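PDB 4HNO: probable endonuclease 4, which probably cleaves phosphodiester bonds at apurinic or apyrimidinic sites in DNA, a metal-dependent step of base excision repair. Local coordinates for residues M216-D221 against I261-G266. Residues are numbered along the deposited sequence; the frame is centred on the assembly and turned at random.
Sequences MIHLND and ILETPG. With MN (manganese (II) ion), chain E.
His218 and Glu263 meet at a manganese ion, which sits 2.2 Å from His218 ND1 and 2.1 Å from Glu263 OE1. Glu147 and Asp181 from other strands of the barrel, together with a water, complete the site, which can also hold zinc. The carboxylate is tilted against the imidazole, and Glu263 OE2 lies over one face of the His218 ring, displaced from its centre. His218 CG is anti to the carbonyl carbon (chi1 -72°), which helps bring ND1 to the metal; NE2 is hydrogen-bonded to Gln33.

Next to the metal site along the chain, strands 214-222 and 260-262 pair in parallel as neighbours in the TIM barrel. Ile261 bonds through N to Ile217 O and through O to Leu219 N, both at 2.8 Å, so it grips the residues on either side of His218. Here the packing is tight and buried: Met216 SD rests 3.6 Å from Ile261 CG1 on the His218 side of the sheet. On the other side Leu219 and Leu262 run side by side, CD2 to CD2 4.2 Å; Leu219 packs on Phe246, Phe249 and Phe250 of helix 242-250, Leu262 on Ile275 of helix 268-284.

Past Ile261 the pairing loosens. Leu219 O is buried without a polar partner, meeting only a CA-H contact from Leu262 CA at 3.5 Å, and Glu263 is partly exposed. Asn220 takes over the pairing: its OD1 accepts from Glu263 N at 2.9 Å, bent to 133° at the hydrogen, while its ND2 donates to Glu263 OE1 at 3.0 Å. The second bond is straighter, at 160°, and uses the anti lone pair of OE1, with amide and carboxylate almost in one plane. Asn220 is therefore a second-shell residue holding a first-shell ligand by backbone and carboxylate; with OE1 gripped by both manganese and ND2, it probably limits the carboxylate's rotation and keeps OE1 oriented for the metal.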
loop_
_atom_site.group_PDB
_atom_site.type_symbol
_atom_site.label_atom_id
_atom_site.label_comp_id
_atom_site.label_asym_id
_atom_site.label_seq_id
_atom_site.Cartn_x
_atom_site.Cartn_y
_atom_site.Cartn_z
ATOM N N MET A 216 6.655 -0.597 -1.272
ATOM C CA MET A 216 5.606 -1.356 -1.933
ATOM C C MET A 216 5.072 -0.516 -3.082
ATOM O O MET A 216 4.965 0.707 -2.959
ATOM C CB MET A 216 4.479 -1.688 -0.954
ATOM C CG MET A 216 3.256 -2.347 -1.597
ATOM S SD MET A 216 2.128 -3.165 -0.439
ATOM C CE MET A 216 1.905 -1.918 0.838
ATOM N N ILE A 217 4.709 -1.190 -4.163
ATOM C CA ILE A 217 3.907 -0.607 -5.235
ATOM C C ILE A 217 2.580 -1.339 -5.243
ATOM O O ILE A 217 2.537 -2.570 -5.233
ATOM C CB ILE A 217 4.631 -0.738 -6.580
ATOM C CG1 ILE A 217 5.845 0.190 -6.591
ATOM C CG2 ILE A 217 3.682 -0.429 -7.750
ATOM C CD1 ILE A 217 6.840 -0.116 -7.682
ATOM N N HIS A 218 1.487 -0.567 -5.242
ATOM C CA HIS A 218 0.180 -1.125 -5.509
ATOM C C HIS A 218 -0.021 -1.045 -7.018
ATOM O O HIS A 218 -0.080 0.050 -7.596
ATOM C CB HIS A 218 -0.929 -0.385 -4.787
ATOM C CG HIS A 218 -0.951 -0.620 -3.320
ATOM N ND1 HIS A 218 -1.709 0.161 -2.476
ATOM C CD2 HIS A 218 -0.359 -1.580 -2.570
ATOM C CE1 HIS A 218 -1.566 -0.327 -1.259
ATOM N NE2 HIS A 218 -0.754 -1.377 -1.286
ATOM N N LEU A 219 -0.059 -2.210 -7.640
ATOM C CA LEU A 219 -0.065 -2.344 -9.084
ATOM C C LEU A 219 -1.511 -2.484 -9.535
ATOM O O LEU A 219 -2.109 -3.554 -9.491
ATOM C CB LEU A 219 0.777 -3.555 -9.496
ATOM C CG LEU A 219 1.174 -3.502 -10.964
ATOM C CD1 LEU A 219 2.313 -2.497 -11.183
ATOM C CD2 LEU A 219 1.546 -4.883 -11.479
ATOM N N ASN A 220 -2.064 -1.351 -9.958
ATOM C CA ASN A 220 -3.463 -1.231 -10.343
ATOM C C ASN A 220 -3.561 -0.489 -11.676
ATOM O O ASN A 220 -2.995 0.593 -11.820
ATOM C CB ASN A 220 -4.218 -0.389 -9.307
ATOM C CG ASN A 220 -4.278 -1.063 -7.946
ATOM O OD1 ASN A 220 -4.573 -2.257 -7.862
ATOM N ND2 ASN A 220 -4.014 -0.290 -6.902
ATOM N N ASP A 221 -4.271 -1.057 -12.646
ATOM C CA ASP A 221 -4.630 -0.249 -13.803
ATOM C C ASP A 221 -5.756 0.700 -13.339
ATOM O O ASP A 221 -6.210 0.650 -12.186
ATOM C CB ASP A 221 -5.010 -1.167 -14.983
ATOM C CG ASP A 221 -4.712 -0.567 -16.357
ATOM O OD1 ASP A 221 -4.843 0.661 -16.509
ATOM O OD2 ASP A 221 -4.381 -1.362 -17.286
ATOM N N ILE A 261 2.018 -5.268 -5.664
ATOM C CA ILE A 261 0.867 -5.859 -5.016
ATOM C C ILE A 261 -0.396 -5.407 -5.756
ATOM O O ILE A 261 -0.732 -4.230 -5.789
ATOM C CB ILE A 261 0.784 -5.433 -3.538
ATOM C CG1 ILE A 261 1.986 -5.952 -2.749
ATOM C CG2 ILE A 261 -0.541 -5.867 -2.927
ATOM C CD1 ILE A 261 2.093 -7.456 -2.655
ATOM N N LEU A 262 -1.093 -6.370 -6.341
ATOM C CA LEU A 262 -2.335 -6.113 -7.058
ATOM C C LEU A 262 -3.471 -5.795 -6.100
ATOM O O LEU A 262 -3.715 -6.541 -5.150
ATOM C CB LEU A 262 -2.721 -7.353 -7.851
ATOM C CG LEU A 262 -1.746 -7.820 -8.917
ATOM C CD1 LEU A 262 -2.025 -9.268 -9.248
ATOM C CD2 LEU A 262 -1.848 -6.953 -10.141
ATOM N N GLU A 263 -4.199 -4.716 -6.398
ATOM C CA GLU A 263 -5.470 -4.403 -5.732
ATOM C C GLU A 263 -6.545 -4.255 -6.802
ATOM O O GLU A 263 -7.448 -3.428 -6.722
ATOM C CB GLU A 263 -5.396 -3.152 -4.881
ATOM C CG GLU A 263 -4.255 -3.109 -3.893
ATOM C CD GLU A 263 -4.220 -1.793 -3.176
ATOM O OE1 GLU A 263 -4.127 -0.756 -3.901
ATOM O OE2 GLU A 263 -4.301 -1.762 -1.933
ATOM N N THR A 264 -6.435 -5.077 -7.827
ATOM C CA THR A 264 -7.294 -4.976 -8.988
ATOM C C THR A 264 -8.614 -5.699 -8.682
ATOM O O THR A 264 -8.703 -6.473 -7.723
ATOM C CB THR A 264 -6.596 -5.570 -10.197
ATOM O OG1 THR A 264 -6.161 -6.879 -9.838
ATOM C CG2 THR A 264 -5.395 -4.751 -10.617
ATOM N N PRO A 265 -9.659 -5.417 -9.462
ATOM C CA PRO A 265 -10.957 -6.035 -9.180
ATOM C C PRO A 265 -10.889 -7.553 -9.181
ATOM O O PRO A 265 -10.159 -8.174 -9.960
ATOM C CB PRO A 265 -11.827 -5.552 -10.337
ATOM C CG PRO A 265 -11.224 -4.246 -10.727
ATOM C CD PRO A 265 -9.746 -4.414 -10.537
ATOM N N GLY A 266 -11.669 -8.159 -8.295
ATOM C CA GLY A 266 -11.771 -9.607 -8.248
ATOM C C GLY A 266 -11.127 -10.218 -7.019
ATOM O O GLY A 266 -10.753 -9.516 -6.075
HETATM MN MN MN E . -3.631 1.127 -3.082
HETATM O O HOH W 1 -5.031 1.003 -1.730
#